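Local coordinates for sensory box/GGDEF domain protein (Colwellia psychrerythraea, PDB 3LYX) that probably senses a signal through its N-terminal PAS domain, the part modelled here, and relays it to a GGDEF output domain later in the full-length protein, at residues Val21-Gln26 with Val109-Ile114; Gly80-Leu85 with Ile94-Val99. One frame throughout, in Å; residues are numbered along the deposited sequence.

Contact 1. Residues Val21-Gln26 with Val109-Ile114; sequences VVTDLQ and VGALGI
Thr23 and Ala111 face each other as an antiparallel hydrogen-bonded pair, and the backbone N and O of each are satisfied by the other. Thr23 N donates to Ala111 O at 2.9 Å, nearly straight at 166°, while Ala111 N reaches Thr23 O from above that carbonyl's plane. At the next hydrogen-bonded pair, Val21 N donates to Gly113 O (2.9 Å) and Gly113 N returns a more bent bond to Val21 O (2.8 Å). A water joins the two pairs: it donates to Val21 O at 2.8 Å, more weakly to Ala111 O, and meets Thr23 OG1 at 3.0 Å. Chi1 of 57° sets that hydroxyl between the backbone N and the carbonyl carbon, where OG1 also packs against Ala111 CB. Leu25 CD2 lies 3.5 Å from Gly110 N, which is buried here without a partner. Asp24 OD1 accepts from Gln26 N in an Asx turn and from Phe28 N as well. Val22 CG2 touches Leu112 CD1 (3.8 Å). This pairs strand 19-24 with the C-terminal strand 108-117 inside the antiparallel PAS sheet; strand 29-32 pairs with the other side of Val22, strand 91-102 flanks Leu112, and helix 34-40 packs on Val21.

Contact 2. Residues Gly80-Leu85 with Ile94-Val99; sequences GEIRML and IESMCV
Ile94 packs between Ile82 and Met84, one branch turned to each. Its CG1 meets Ile82 CG1 at 3.8 Å, the two isoleucines lying slantwise to one another on the face they share with Ser96. In both, CG1 sits between the backbone N and the carbonyl carbon (chi1 55° in Ile94, 57° in Ile82), which sets the two CG1 atoms against each other. CD1 of Ile94 also lies close to CG1 and CD1 of Ile82. The other branch of Ile94, CG2, lies beside the backbone N and takes the sulfur of Met84: SD stands 3.5 Å away, with Met84 CB and CG also close and the two side chains crossing at about a right angle. An alanine in place of Ile94 would probably open a gap between Ile82 and Met84 and leave the Met84 thioether freer to turn. In the backbone, Ile94 N binds Ile82 O at 3.0 Å, almost in line with the carbonyl, and Ile82 N binds Ile94 O; Gly80 and Ser96 make the next pair of bonds.

On the opposite face, the carboxylates of Glu81 and Glu95 stay 5.4 Å apart, OE2 to OE2. A water between them donates to both, 2.8 Å from Glu81 OE2 and 2.6 Å from Glu95 OE2, and probably eases the repulsion of like charges. Ser96 OG is hydrogen-bonded to Asn115 of strand 108-117, the next strand of the sheet. Within this chain, strand 78-85 is the sheet's outer strand in the hairpin with 91-102, and helix 34-40 brings Tyr40 against Met84 and Ile94, with Leu39 also on Met84.

Both contacts belong to the one five-stranded antiparallel sheet of this PAS domain, ordered 29-32, 19-24, 108-117, 91-102, 78-85, and their centres lie about 14 Å apart. Contact 1 joins an early strand to the last one, 83 residues on; contact 2, a local hairpin, falls within that interval. Strands 91-102 and 108-117 are neighbours, so the two meet directly: Leu112 N to Val99 O at 2.8 Å and Ile114 N to Met97 O are probable hydrogen bonds, and Ala111 CB packs on Cys98 SG. Both also reach Tyr15 of the second subunit, through Leu112, Ile114, Met97 and Val99, which places this part of the sheet at the dimer interface.

Contact 1. Residues Val21-Gln26 with Val109-Ile114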
# COMPACT_ATOMS: atom_id res chain seq x y z
N VAL B 21 4.33 0.23 8.60
CA VAL B 21 5.34 0.29 9.65
C VAL B 21 5.72 -1.14 9.98
O VAL B 21 4.91 -1.91 10.50
CB VAL B 21 4.81 0.97 10.93
CG1 VAL B 21 5.92 1.04 11.98
CG2 VAL B 21 4.31 2.37 10.60
N VAL B 22 6.96 -1.49 9.66
CA VAL B 22 7.48 -2.82 9.92
C VAL B 22 8.34 -2.78 11.18
O VAL B 22 9.22 -1.93 11.30
CB VAL B 22 8.33 -3.30 8.74
CG1 VAL B 22 8.76 -4.74 8.95
CG2 VAL B 22 7.54 -3.14 7.44
N THR B 23 8.10 -3.70 12.12
CA THR B 23 8.85 -3.75 13.38
C THR B 23 9.50 -5.10 13.65
O THR B 23 9.15 -6.10 13.03
CB THR B 23 7.94 -3.44 14.59
OG1 THR B 23 6.85 -4.37 14.60
CG2 THR B 23 7.40 -2.02 14.53
N ASP B 24 10.44 -5.12 14.60
CA ASP B 24 11.09 -6.37 14.96
C ASP B 24 10.30 -7.00 16.10
O ASP B 24 9.27 -6.47 16.52
CB ASP B 24 12.56 -6.18 15.37
CG ASP B 24 12.74 -5.26 16.57
OD1 ASP B 24 11.80 -5.09 17.38
OD2 ASP B 24 13.86 -4.70 16.71
N LEU B 25 10.79 -8.13 16.59
CA LEU B 25 10.12 -8.84 17.67
C LEU B 25 9.91 -8.00 18.91
O LEU B 25 9.05 -8.31 19.73
CB LEU B 25 10.92 -10.08 18.07
CG LEU B 25 10.86 -11.25 17.09
CD1 LEU B 25 11.66 -12.42 17.67
CD2 LEU B 25 9.40 -11.65 16.87
N GLN B 26 10.70 -6.93 19.04
CA GLN B 26 10.58 -6.07 20.20
C GLN B 26 9.92 -4.72 19.95
O GLN B 26 10.04 -3.80 20.76
CB GLN B 26 11.95 -5.89 20.83
CG GLN B 26 12.61 -7.23 21.08
CD GLN B 26 13.71 -7.15 22.11
OE1 GLN B 26 14.64 -6.37 21.96
NE2 GLN B 26 13.61 -7.97 23.15
N VAL B 109 9.74 -13.04 13.02
CA VAL B 109 10.87 -12.13 13.24
C VAL B 109 10.41 -10.70 13.49
O VAL B 109 11.22 -9.77 13.56
CB VAL B 109 11.85 -12.13 12.04
CG1 VAL B 109 12.50 -13.50 11.90
CG2 VAL B 109 11.10 -11.75 10.75
N GLY B 110 9.10 -10.52 13.62
CA GLY B 110 8.59 -9.19 13.86
C GLY B 110 7.16 -9.06 13.39
O GLY B 110 6.43 -10.05 13.32
N ALA B 111 6.78 -7.83 13.06
CA ALA B 111 5.42 -7.56 12.62
C ALA B 111 5.33 -6.53 11.49
O ALA B 111 6.26 -5.73 11.26
CB ALA B 111 4.58 -7.09 13.80
N LEU B 112 4.19 -6.57 10.83
CA LEU B 112 3.86 -5.67 9.73
C LEU B 112 2.62 -4.89 10.15
O LEU B 112 1.59 -5.48 10.46
CB LEU B 112 3.57 -6.47 8.46
CG LEU B 112 3.14 -5.70 7.19
CD1 LEU B 112 4.31 -4.90 6.64
CD2 LEU B 112 2.66 -6.69 6.13
N GLY B 113 2.73 -3.57 10.19
CA GLY B 113 1.59 -2.75 10.55
C GLY B 113 1.10 -1.92 9.37
O GLY B 113 1.92 -1.36 8.63
N ILE B 114 -0.21 -1.87 9.18
CA ILE B 114 -0.83 -1.09 8.10
C ILE B 114 -1.76 -0.09 8.80
O ILE B 114 -2.58 -0.47 9.63
CB ILE B 114 -1.68 -1.98 7.14
CG1 ILE B 114 -0.79 -2.97 6.39
CG2 ILE B 114 -2.40 -1.10 6.10
CD1 ILE B 114 -0.06 -3.94 7.28
O HOH W 1 4.68 -3.38 12.82

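Contact 2. Residues Gly80-Leu85 with Ile94-Val99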
# COMPACT_ATOMS: atom_id res chain seq x y z
N GLY B 80 -7.82 -2.90 14.71
CA GLY B 80 -8.46 -2.07 15.71
C GLY B 80 -8.36 -0.61 15.36
O GLY B 80 -7.61 -0.24 14.46
N GLU B 81 -9.14 0.21 16.04
CA GLU B 81 -9.14 1.65 15.83
C GLU B 81 -8.56 2.21 17.11
O GLU B 81 -9.18 2.15 18.17
CB GLU B 81 -10.56 2.16 15.63
CG GLU B 81 -11.11 1.88 14.24
CD GLU B 81 -12.60 2.12 14.16
OE1 GLU B 81 -13.08 3.12 14.73
OE2 GLU B 81 -13.30 1.30 13.53
N ILE B 82 -7.35 2.74 17.00
CA ILE B 82 -6.63 3.25 18.15
C ILE B 82 -6.22 4.71 18.00
O ILE B 82 -6.27 5.27 16.91
CB ILE B 82 -5.36 2.41 18.37
CG1 ILE B 82 -4.51 2.43 17.09
CG2 ILE B 82 -5.75 0.96 18.70
CD1 ILE B 82 -3.19 1.69 17.19
N ARG B 83 -5.83 5.33 19.11
CA ARG B 83 -5.38 6.72 19.05
C ARG B 83 -3.98 6.75 18.45
O ARG B 83 -3.25 5.76 18.47
CB ARG B 83 -5.38 7.36 20.44
CG ARG B 83 -6.76 7.74 20.95
CD ARG B 83 -6.69 8.59 22.20
NE ARG B 83 -5.97 7.90 23.27
CZ ARG B 83 -5.71 8.43 24.46
NH1 ARG B 83 -6.12 9.66 24.75
NH2 ARG B 83 -5.05 7.72 25.37
N MET B 84 -3.62 7.91 17.92
CA MET B 84 -2.34 8.11 17.28
C MET B 84 -1.74 9.41 17.81
O MET B 84 -2.45 10.39 18.04
CB MET B 84 -2.58 8.20 15.77
CG MET B 84 -1.37 8.46 14.92
SD MET B 84 -1.87 9.28 13.40
CE MET B 84 -1.30 10.94 13.78
N LEU B 85 -0.43 9.41 18.05
CA LEU B 85 0.26 10.61 18.53
C LEU B 85 1.19 11.08 17.43
O LEU B 85 2.20 10.43 17.12
CB LEU B 85 1.06 10.30 19.80
CG LEU B 85 1.91 11.46 20.33
CD1 LEU B 85 1.03 12.66 20.64
CD2 LEU B 85 2.68 11.03 21.58
N ILE B 94 -6.73 6.24 14.14
CA ILE B 94 -6.37 5.54 12.91
C ILE B 94 -6.98 4.15 12.90
O ILE B 94 -7.29 3.58 13.95
CB ILE B 94 -4.84 5.37 12.79
CG1 ILE B 94 -4.30 4.66 14.04
CG2 ILE B 94 -4.15 6.72 12.66
CD1 ILE B 94 -2.83 4.33 13.97
N GLU B 95 -7.18 3.62 11.71
CA GLU B 95 -7.68 2.26 11.55
C GLU B 95 -6.35 1.52 11.37
O GLU B 95 -5.55 1.88 10.51
CB GLU B 95 -8.54 2.14 10.29
CG GLU B 95 -8.78 0.69 9.86
CD GLU B 95 -9.89 0.55 8.84
OE1 GLU B 95 -9.89 1.31 7.85
OE2 GLU B 95 -10.77 -0.32 9.03
N SER B 96 -6.12 0.51 12.19
CA SER B 96 -4.85 -0.20 12.13
C SER B 96 -4.98 -1.72 12.08
O SER B 96 -5.96 -2.30 12.56
CB SER B 96 -3.98 0.23 13.33
OG SER B 96 -2.74 -0.45 13.34
N MET B 97 -3.97 -2.35 11.48
CA MET B 97 -3.93 -3.80 11.35
C MET B 97 -2.49 -4.24 11.57
O MET B 97 -1.55 -3.55 11.18
CB MET B 97 -4.40 -4.22 9.96
CG MET B 97 -4.40 -5.71 9.70
SD MET B 97 -4.42 -6.02 7.92
CE MET B 97 -2.71 -5.79 7.58
N CYS B 98 -2.31 -5.40 12.20
CA CYS B 98 -0.98 -5.92 12.46
C CYS B 98 -0.94 -7.43 12.26
O CYS B 98 -1.80 -8.15 12.75
CB CYS B 98 -0.57 -5.58 13.90
SG CYS B 98 1.15 -6.03 14.33
N VAL B 99 0.05 -7.89 11.50
CA VAL B 99 0.22 -9.32 11.28
C VAL B 99 1.70 -9.63 11.46
O VAL B 99 2.55 -8.76 11.26
CB VAL B 99 -0.25 -9.77 9.86
CG1 VAL B 99 -1.72 -9.42 9.68
CG2 VAL B 99 0.60 -9.13 8.77
O HOH W 2 -12.23 0.18 11.15